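Local coordinates for GCN5-related N-acetyltransferase (Ralstonia eutropha JMP134, PDB 2Q0Y), which probably transfers acyl groups and binds zinc and magnesium ions in the crystal, at residues H18-M22 against L91-V95; S52-W56 against I68-V72; Q84-I90 against I121-H127. One frame throughout, in Å; residues are numbered along the deposited sequence. Where two conformers were deposited one is given.

Interaction 1 (H18-M22 against L91-V95); sequences HREAM and LNLYV. With FMT (formic acid), chain G.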
loop_
_atom_site.group_PDB
_atom_site.type_symbol
_atom_site.label_atom_id
_atom_site.label_comp_id
_atom_site.label_asym_id
_atom_site.label_seq_id
_atom_site.Cartn_x
_atom_site.Cartn_y
_atom_site.Cartn_z
ATOM N N HIS A 18 2.573 -20.064 6.613
ATOM C CA HIS A 18 1.474 -19.638 5.753
ATOM C C HIS A 18 1.939 -18.685 4.647
ATOM O O HIS A 18 1.591 -18.840 3.476
ATOM C CB HIS A 18 0.376 -18.959 6.574
ATOM C CG HIS A 18 -0.462 -19.904 7.377
ATOM N ND1 HIS A 18 -1.429 -19.460 8.250
ATOM C CD2 HIS A 18 -0.481 -21.258 7.440
ATOM C CE1 HIS A 18 -2.016 -20.502 8.810
ATOM N NE2 HIS A 18 -1.463 -21.605 8.336
ATOM N N ARG A 19 2.726 -17.691 5.035
ATOM C CA ARG A 19 3.251 -16.737 4.079
ATOM C C ARG A 19 4.053 -17.441 2.992
ATOM O O ARG A 19 3.851 -17.182 1.811
ATOM C CB ARG A 19 4.104 -15.687 4.785
ATOM C CG ARG A 19 4.602 -14.559 3.887
ATOM C CD ARG A 19 5.156 -13.421 4.699
ATOM N NE ARG A 19 5.551 -12.259 3.901
ATOM C CZ ARG A 19 4.722 -11.321 3.448
ATOM N NH1 ARG A 19 3.412 -11.419 3.634
ATOM N NH2 ARG A 19 5.193 -10.309 2.754
ATOM N N GLU A 20 4.980 -18.312 3.378
ATOM C CA GLU A 20 5.817 -19.014 2.407
ATOM C C GLU A 20 4.966 -19.884 1.478
ATOM O O GLU A 20 5.143 -19.862 0.244
ATOM C CB GLU A 20 6.853 -19.862 3.147
ATOM C CG GLU A 20 7.835 -20.622 2.272
ATOM C CD GLU A 20 8.996 -21.196 3.075
ATOM O OE1 GLU A 20 9.666 -20.436 3.818
ATOM O OE2 GLU A 20 9.245 -22.409 2.953
ATOM N N ALA A 21 4.044 -20.645 2.069
ATOM C CA ALA A 21 3.203 -21.574 1.280
ATOM C C ALA A 21 2.321 -20.812 0.276
ATOM O O ALA A 21 2.213 -21.211 -0.884
ATOM C CB ALA A 21 2.342 -22.465 2.197
HETATM N N MSE A 22 1.711 -19.722 0.736
HETATM C CA MSE A 22 0.880 -18.848 -0.102
HETATM C C MSE A 22 1.660 -18.325 -1.312
HETATM O O MSE A 22 1.209 -18.421 -2.452
HETATM C CB MSE A 22 0.341 -17.684 0.739
HETATM C CG MSE A 22 -0.427 -16.628 -0.022
HETATM SE SE MSE A 22 -0.695 -15.000 0.994
HETATM C CE MSE A 22 1.138 -14.306 0.920
ATOM N N LEU A 91 -3.458 -9.636 4.773
ATOM C CA LEU A 91 -2.336 -10.372 4.217
ATOM C C LEU A 91 -2.247 -11.788 4.777
ATOM O O LEU A 91 -2.864 -12.117 5.804
ATOM C CB LEU A 91 -1.006 -9.631 4.446
ATOM C CG LEU A 91 -0.438 -9.542 5.858
ATOM C CD1 LEU A 91 1.020 -9.103 5.843
ATOM C CD2 LEU A 91 -1.263 -8.642 6.776
ATOM N N ASN A 92 -1.469 -12.620 4.082
ATOM C CA ASN A 92 -1.157 -13.976 4.522
ATOM C C ASN A 92 -2.349 -14.911 4.716
ATOM O O ASN A 92 -2.290 -15.822 5.537
ATOM C CB ASN A 92 -0.323 -13.958 5.814
ATOM C CG ASN A 92 1.031 -13.330 5.628
ATOM O OD1 ASN A 92 1.602 -13.377 4.541
ATOM N ND2 ASN A 92 1.555 -12.731 6.691
ATOM N N LEU A 93 -3.408 -14.731 3.928
ATOM C CA LEU A 93 -4.497 -15.712 3.903
ATOM C C LEU A 93 -3.993 -16.998 3.265
ATOM O O LEU A 93 -3.588 -17.008 2.089
ATOM C CB LEU A 93 -5.706 -15.189 3.123
ATOM C CG LEU A 93 -6.859 -16.210 2.968
ATOM C CD1 LEU A 93 -7.383 -16.684 4.312
ATOM C CD2 LEU A 93 -7.990 -15.644 2.151
ATOM N N TYR A 94 -4.022 -18.073 4.044
ATOM C CA TYR A 94 -3.616 -19.388 3.569
ATOM C C TYR A 94 -4.587 -20.415 4.113
ATOM O O TYR A 94 -4.906 -20.403 5.311
ATOM C CB TYR A 94 -2.199 -19.757 3.986
ATOM C CG TYR A 94 -1.754 -21.066 3.357
ATOM C CD1 TYR A 94 -1.430 -21.130 1.992
ATOM C CD2 TYR A 94 -1.707 -22.243 4.096
ATOM C CE1 TYR A 94 -1.043 -22.323 1.408
ATOM C CE2 TYR A 94 -1.337 -23.444 3.523
ATOM C CZ TYR A 94 -1.003 -23.485 2.167
ATOM O OH TYR A 94 -0.630 -24.681 1.608
ATOM N N VAL A 95 -5.039 -21.305 3.233
ATOM C CA VAL A 95 -5.892 -22.420 3.633
ATOM C C VAL A 95 -5.253 -23.749 3.218
ATOM O O VAL A 95 -4.867 -23.934 2.061
ATOM C CB VAL A 95 -7.317 -22.305 3.016
ATOM C CG1 VAL A 95 -8.196 -23.445 3.483
ATOM C CG2 VAL A 95 -7.980 -20.983 3.356
HETATM C C FMT G . 2.161 -8.877 2.254
HETATM O O1 FMT G . 3.034 -8.084 2.035
HETATM O O2 FMT G . 1.982 -9.802 1.502
HETATM O O HOH W 1 -1.750 -16.586 8.157
#
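Helix 12-25 of the GNAT fold packs across the end of strand 86-95 here, with Arg19 and Met22 meeting Asn92 while His18 and Ala21 meet Tyr94. The axes of 18-22 and 91-95 come within 7.6 Å at an angle of 76°, so the helix runs nearly across the strand, and the two residues of each pair stand about one turn apart on the helix. At Asn92 the backbone takes a left-handed helical conformation (phi 60°), an interruption of the extended strand. The chain of Arg19 is extended from CG to NE and crosses the Asn92 side chain obliquely, the guanidinium and amide planes 80° apart. Arg19 NH1 donates to Asn92 OD1 at 2.8 Å, with the acceptor close to the guanidinium plane. A formate, probably from the crystallisation liquor, meets the same guanidinium at its edge, accepting from NH2 and, weakly, from NH1; NH2 also bonds Pro77 O of the second subunit. On the amide's other arm, Asn92 ND2 bonds Tyr53 OH, so both ends of the buried group are held and its rotation is fixed. Met22, a selenomethionine, reaches the strand backbone, its SE 3.7 Å from Asn92 CA. The Tyr94 ring lies under the helix: Ala21 CB sits over one face, 3.8 Å from the ring centroid, a CH-pi contact, and Tyr94 OH extends on to Glu25. The His18 ring meets Tyr94 obliquely, its CD2 3.7 Å from Tyr94 CD2. A water at the edge of the His18 ring links the imidazole to the strand backbone, 2.9 Å from His18 ND1 and donating to Asn92 O at 2.8 Å.

Interaction 2 (S52-W56 against I68-V72); sequences SYFGW and IGLMV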
loop_
_atom_site.group_PDB
_atom_site.type_symbol
_atom_site.label_atom_id
_atom_site.label_comp_id
_atom_site.label_asym_id
_atom_site.label_seq_id
_atom_site.Cartn_x
_atom_site.Cartn_y
_atom_site.Cartn_z
ATOM N N SER A 52 0.125 -5.087 16.483
ATOM C CA SER A 52 0.028 -4.389 15.204
ATOM C C SER A 52 -0.143 -5.372 14.042
ATOM O O SER A 52 -0.601 -4.983 12.971
ATOM C CB SER A 52 1.199 -3.427 14.984
ATOM O OG SER A 52 2.438 -4.062 15.051
ATOM N N TYR A 53 0.256 -6.635 14.237
ATOM C CA TYR A 53 -0.149 -7.728 13.364
ATOM C C TYR A 53 -1.101 -8.611 14.128
ATOM O O TYR A 53 -0.731 -9.211 15.145
ATOM C CB TYR A 53 1.060 -8.550 12.895
ATOM C CG TYR A 53 0.736 -9.602 11.853
ATOM C CD1 TYR A 53 0.161 -10.817 12.201
ATOM C CD2 TYR A 53 0.996 -9.382 10.507
ATOM C CE1 TYR A 53 -0.142 -11.761 11.230
ATOM C CE2 TYR A 53 0.689 -10.313 9.542
ATOM C CZ TYR A 53 0.136 -11.518 9.909
ATOM O OH TYR A 53 -0.170 -12.476 8.970
ATOM N N PHE A 54 -2.332 -8.680 13.637
ATOM C CA PHE A 54 -3.383 -9.415 14.303
ATOM C C PHE A 54 -3.975 -10.373 13.259
ATOM O O PHE A 54 -3.578 -10.378 12.103
ATOM C CB PHE A 54 -4.427 -8.454 14.894
ATOM C CG PHE A 54 -5.585 -9.156 15.580
ATOM C CD1 PHE A 54 -5.400 -9.845 16.778
ATOM C CD2 PHE A 54 -6.866 -9.146 15.009
ATOM C CE1 PHE A 54 -6.476 -10.510 17.410
ATOM C CE2 PHE A 54 -7.937 -9.815 15.632
ATOM C CZ PHE A 54 -7.730 -10.500 16.835
ATOM N N GLY A 55 -4.888 -11.227 13.675
ATOM C CA GLY A 55 -5.565 -12.081 12.728
ATOM C C GLY A 55 -6.266 -13.219 13.406
ATOM O O GLY A 55 -6.488 -13.201 14.633
ATOM N N TRP A 56 -6.573 -14.239 12.609
ATOM C CA TRP A 56 -7.415 -15.320 13.064
ATOM C C TRP A 56 -6.881 -16.626 12.515
ATOM O O TRP A 56 -6.302 -16.657 11.416
ATOM C CB TRP A 56 -8.850 -15.103 12.573
ATOM C CG TRP A 56 -9.442 -13.760 12.905
ATOM C CD1 TRP A 56 -9.484 -12.648 12.100
ATOM C CD2 TRP A 56 -10.085 -13.393 14.126
ATOM N NE1 TRP A 56 -10.114 -11.607 12.758
ATOM C CE2 TRP A 56 -10.484 -12.041 14.005
ATOM C CE3 TRP A 56 -10.345 -14.071 15.317
ATOM C CZ2 TRP A 56 -11.149 -11.364 15.033
ATOM C CZ3 TRP A 56 -11.020 -13.404 16.335
ATOM C CH2 TRP A 56 -11.403 -12.067 16.190
ATOM N N ILE A 68 -5.253 -15.984 8.668
ATOM C CA ILE A 68 -5.296 -14.703 7.984
ATOM C C ILE A 68 -4.637 -13.657 8.875
ATOM O O ILE A 68 -4.634 -13.776 10.114
ATOM C CB ILE A 68 -6.743 -14.320 7.596
ATOM C CG1 ILE A 68 -6.769 -13.183 6.556
ATOM C CG2 ILE A 68 -7.568 -13.984 8.854
ATOM C CD1 ILE A 68 -8.162 -12.991 5.941
ATOM N N GLY A 69 -4.040 -12.657 8.234
ATOM C CA GLY A 69 -3.394 -11.557 8.944
ATOM C C GLY A 69 -4.078 -10.241 8.629
ATOM O O GLY A 69 -4.597 -10.055 7.522
ATOM N N LEU A 70 -4.046 -9.314 9.582
ATOM C CA LEU A 70 -4.582 -7.979 9.372
ATOM C C LEU A 70 -3.780 -6.923 10.123
ATOM O O LEU A 70 -3.248 -7.169 11.198
ATOM C CB LEU A 70 -6.072 -7.908 9.744
ATOM C CG LEU A 70 -6.545 -8.050 11.179
ATOM C CD1 LEU A 70 -6.627 -6.695 11.935
ATOM C CD2 LEU A 70 -7.935 -8.737 11.195
HETATM N N MSE A 71 -3.693 -5.760 9.500
HETATM C CA MSE A 71 -3.004 -4.609 10.038
HETATM C C MSE A 71 -3.840 -3.385 9.745
HETATM O O MSE A 71 -4.688 -3.400 8.860
HETATM C CB MSE A 71 -1.639 -4.462 9.376
HETATM C CG MSE A 71 -0.773 -5.708 9.454
HETATM SE SE MSE A 71 0.840 -5.456 8.422
HETATM C CE MSE A 71 1.588 -4.447 9.627
ATOM N N VAL A 72 -3.616 -2.341 10.525
ATOM C CA VAL A 72 -4.169 -1.024 10.227
ATOM C C VAL A 72 -2.934 -0.168 9.998
ATOM O O VAL A 72 -2.157 0.073 10.924
ATOM C CB VAL A 72 -5.035 -0.495 11.369
ATOM C CG1 VAL A 72 -5.550 0.909 11.063
ATOM C CG2 VAL A 72 -6.200 -1.438 11.615
HETATM O O HOH W 2 -1.725 -2.653 12.626
#
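Phe54 and Leu70 face each other as an antiparallel hydrogen-bonded pair in the hairpin of strands 54-60 and 63-74. Their mutual bonds differ in shape: Phe54 N points almost straight at Leu70 O (3.0 Å, 170° at the hydrogen), whereas Leu70 N reaches Phe54 O at 2.8 Å from above the carbonyl plane. Trp56 and Ile68 form the next such pair. The side chains of both pairs share the face turned to helix 104-118. Phe54 extends with CG anti to the backbone N (chi1 178°) and runs side by side with Leu70, whose CD1 touches the ring edge at CD2, 3.9 Å away. Leu70 takes the less common chi1 of 68°, with CG between N and the carbonyl carbon, which brings its other methyl, CD2, to 3.9 Å from Trp56 NE1. The indole receives Ile68 CG2 at its edge, and Phe54 CE2 lies over one of its faces, 3.5 Å above the plane. On the opposite face Gly55 pairs with Gly69, their CA atoms 4.4 Å apart. Tyr53 crosses there, packing on Met71 CG through CD2, with its OH, hydrogen-bonded to Asn92 ND2, 3.4 Å from Gly69 CA. A water receives Val72 N and donates to Ser52 O where direct pairing ends. The chemistry implies a particular role for the Gly55-Gly69 pair: lacking side chains, it lets a tyrosine hydroxyl lie close against the sheet.

Interaction 3 (Q84-I90 against I121-H127); sequences QDKRGYI and IAFAVLH. With MG (magnesium ion), chain C; FMT (formic acid), chain I.
Strands 86-90 and 123-127 run parallel, their axes 4.4 Å apart at closest and 36° askew, joined by Gly88 N to Phe123 O, Val125 N to Gly88 O and Ile90 N to Val125 O. At the loop end, Gln84 OE1 accepts from Ala122 N at 2.9 Å, the donor lying above the amide plane, while Gln84 NE2 bonds Gly120 O. Lys86 CE rests on Ile121 CD1, and its NZ donates to a formate. Arg87 bends at chi3 (67°), which sets its guanidinium face over the Phe123 rim, Arg87 CZ 3.9 Å from Phe123 CE2 and the planes 68° apart; its NE bonds His81. Tyr89 reaches past Val125, CD1 to CG2 3.7 Å, to His127. There ND1 donates to Tyr89 OH at 2.7 Å, nearly in the imidazole plane, leaving NE2 to bind magnesium at 2.4 Å. This is consistent with Tyr89 acting as a second-shell residue that orients the imidazole; a water and Glu146, including that of the second subunit, complete a site at the subunit interface. With helix 104-118 between them, these strands make the right-handed beta-alpha-beta crossover of the GNAT fold, and strand 123-127 continues the sheet into the second subunit.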
loop_
_atom_site.group_PDB
_atom_site.type_symbol
_atom_site.label_atom_id
_atom_site.label_comp_id
_atom_site.label_asym_id
_atom_site.label_seq_id
_atom_site.Cartn_x
_atom_site.Cartn_y
_atom_site.Cartn_z
ATOM N N GLN A 84 -9.870 9.778 7.574
ATOM C CA GLN A 84 -8.993 8.859 8.309
ATOM C C GLN A 84 -7.577 8.819 7.726
ATOM O O GLN A 84 -7.391 8.732 6.517
ATOM C CB GLN A 84 -9.584 7.447 8.277
ATOM C CG GLN A 84 -10.909 7.317 8.985
ATOM C CD GLN A 84 -11.370 5.885 9.177
ATOM O OE1 GLN A 84 -10.717 4.941 8.732
ATOM N NE2 GLN A 84 -12.518 5.722 9.835
ATOM N N ASP A 85 -6.589 8.850 8.609
ATOM C CA ASP A 85 -5.188 8.751 8.215
ATOM C C ASP A 85 -4.682 7.304 8.375
ATOM O O ASP A 85 -3.574 7.045 8.880
ATOM C CB ASP A 85 -4.324 9.726 9.025
ATOM C CG ASP A 85 -4.383 9.472 10.523
ATOM O OD1 ASP A 85 -5.218 8.656 10.993
ATOM O OD2 ASP A 85 -3.596 10.115 11.234
ATOM N N LYS A 86 -5.508 6.367 7.932
ATOM C CA LYS A 86 -5.212 4.944 8.054
ATOM C C LYS A 86 -6.028 4.165 7.025
ATOM O O LYS A 86 -7.037 4.667 6.497
ATOM C CB LYS A 86 -5.511 4.442 9.467
ATOM C CG LYS A 86 -6.958 4.587 9.890
ATOM C CD LYS A 86 -7.145 4.433 11.407
ATOM C CE LYS A 86 -8.586 4.763 11.848
ATOM N NZ LYS A 86 -8.789 4.549 13.330
ATOM N N ARG A 87 -5.577 2.947 6.736
ATOM C CA ARG A 87 -6.395 1.987 6.027
ATOM C C ARG A 87 -6.118 0.571 6.542
ATOM O O ARG A 87 -5.063 0.300 7.125
ATOM C CB ARG A 87 -6.250 2.123 4.501
ATOM C CG ARG A 87 -4.884 2.156 3.976
ATOM C CD ARG A 87 -4.874 2.182 2.424
ATOM N NE ARG A 87 -5.412 3.404 1.819
ATOM C CZ ARG A 87 -5.383 3.668 0.511
ATOM N NH1 ARG A 87 -4.811 2.822 -0.337
ATOM N NH2 ARG A 87 -5.903 4.784 0.030
ATOM N N GLY A 88 -7.104 -0.299 6.384
ATOM C CA GLY A 88 -6.951 -1.701 6.731
ATOM C C GLY A 88 -6.121 -2.410 5.682
ATOM O O GLY A 88 -6.138 -2.043 4.499
ATOM N N TYR A 89 -5.376 -3.423 6.116
ATOM C CA TYR A 89 -4.573 -4.237 5.214
ATOM C C TYR A 89 -4.724 -5.710 5.606
ATOM O O TYR A 89 -4.560 -6.062 6.774
ATOM C CB TYR A 89 -3.089 -3.807 5.224
ATOM C CG TYR A 89 -2.288 -4.571 4.192
ATOM C CD1 TYR A 89 -2.639 -4.502 2.842
ATOM C CD2 TYR A 89 -1.203 -5.357 4.541
ATOM C CE1 TYR A 89 -1.957 -5.207 1.882
ATOM C CE2 TYR A 89 -0.502 -6.075 3.564
ATOM C CZ TYR A 89 -0.892 -6.001 2.236
ATOM O OH TYR A 89 -0.222 -6.698 1.211
ATOM N N ILE A 90 -5.067 -6.538 4.634
ATOM C CA ILE A 90 -5.211 -7.975 4.824
ATOM C C ILE A 90 -4.061 -8.662 4.105
ATOM O O ILE A 90 -3.727 -8.314 2.974
ATOM C CB ILE A 90 -6.581 -8.487 4.294
ATOM C CG1 ILE A 90 -7.713 -7.820 5.078
ATOM C CG2 ILE A 90 -6.669 -10.019 4.367
ATOM C CD1 ILE A 90 -9.089 -8.162 4.607
ATOM N N ILE A 121 -12.776 1.322 10.778
ATOM C CA ILE A 121 -11.899 1.573 9.633
ATOM C C ILE A 121 -12.731 1.764 8.386
ATOM O O ILE A 121 -13.579 0.929 8.076
ATOM C CB ILE A 121 -10.948 0.386 9.410
ATOM C CG1 ILE A 121 -10.093 0.129 10.658
ATOM C CG2 ILE A 121 -10.066 0.583 8.174
ATOM C CD1 ILE A 121 -9.258 1.297 11.094
ATOM N N ALA A 122 -12.497 2.868 7.674
ATOM C CA ALA A 122 -13.295 3.216 6.487
ATOM C C ALA A 122 -13.015 2.353 5.252
ATOM O O ALA A 122 -13.924 2.053 4.487
ATOM C CB ALA A 122 -13.083 4.690 6.135
ATOM N N PHE A 123 -11.761 1.960 5.059
ATOM C CA PHE A 123 -11.307 1.435 3.761
ATOM C C PHE A 123 -10.193 0.437 3.996
ATOM O O PHE A 123 -9.361 0.642 4.884
ATOM C CB PHE A 123 -10.810 2.625 2.930
ATOM C CG PHE A 123 -10.487 2.318 1.494
ATOM C CD1 PHE A 123 -11.493 2.071 0.573
ATOM C CD2 PHE A 123 -9.170 2.337 1.054
ATOM C CE1 PHE A 123 -11.180 1.834 -0.760
ATOM C CE2 PHE A 123 -8.871 2.110 -0.287
ATOM C CZ PHE A 123 -9.881 1.862 -1.173
ATOM N N ALA A 124 -10.165 -0.625 3.197
ATOM C CA ALA A 124 -9.130 -1.647 3.311
ATOM C C ALA A 124 -8.618 -2.075 1.948
ATOM O O ALA A 124 -9.323 -1.934 0.919
ATOM C CB ALA A 124 -9.682 -2.847 4.054
ATOM N N VAL A 125 -7.400 -2.608 1.953
ATOM C CA VAL A 125 -6.751 -3.103 0.743
ATOM C C VAL A 125 -6.092 -4.447 1.030
ATOM O O VAL A 125 -5.907 -4.828 2.180
ATOM C CB VAL A 125 -5.701 -2.111 0.170
ATOM C CG1 VAL A 125 -6.355 -0.788 -0.266
ATOM C CG2 VAL A 125 -4.599 -1.851 1.160
ATOM N N LEU A 126 -5.791 -5.175 -0.040
ATOM C CA LEU A 126 -5.075 -6.452 0.029
ATOM C C LEU A 126 -4.342 -6.616 -1.291
ATOM O O LEU A 126 -4.672 -5.931 -2.254
ATOM C CB LEU A 126 -6.053 -7.621 0.276
ATOM C CG LEU A 126 -7.193 -7.916 -0.708
ATOM C CD1 LEU A 126 -6.737 -8.643 -1.980
ATOM C CD2 LEU A 126 -8.273 -8.730 -0.006
ATOM N N HIS A 127 -3.349 -7.499 -1.341
ATOM C CA HIS A 127 -2.723 -7.865 -2.608
ATOM C C HIS A 127 -3.075 -9.306 -2.905
ATOM O O HIS A 127 -2.725 -10.214 -2.139
ATOM C CB HIS A 127 -1.222 -7.656 -2.550
ATOM C CG HIS A 127 -0.830 -6.216 -2.471
ATOM N ND1 HIS A 127 -0.565 -5.586 -1.278
ATOM C CD2 HIS A 127 -0.653 -5.285 -3.436
ATOM C CE1 HIS A 127 -0.238 -4.327 -1.509
ATOM N NE2 HIS A 127 -0.298 -4.115 -2.810
HETATM MG MG MG C . -0.731 -1.859 -2.198
HETATM C C FMT I . -12.486 5.182 13.928
HETATM O O1 FMT I . -13.362 5.566 13.143
HETATM O O2 FMT I . -11.369 4.823 13.533
HETATM O O HOH W 3 -9.663 3.855 6.313
HETATM O O HOH W 4 -2.063 -8.777 0.965
HETATM O O HOH W 5 -0.152 -0.711 -0.499
#

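Strand 86-95 unites the three: interaction 3 uses its first part, interaction 1 its end, and interaction 2 lies on the neighbouring strand 63-74. Interactions 1 and 2, centres 13 Å apart, meet through a probable hydrogen bond between Leu91 O and Gly69 N at 2.8 Å, beside the Asn92-Tyr53 pair. Interactions 2 and 3, centres 12 Å apart, are joined by another probable hydrogen bond, Met71 O to Tyr89 N at 2.8 Å, with Ile68 CD1 packing on Ile90 CG2 at 3.7 Å. Interactions 1 and 3 adjoin only in sequence, yet both touch the second subunit. The magnesium site of His127 and Glu146 belongs to interaction 3; the side chain of Leu91 is about 7 Å from that of His127.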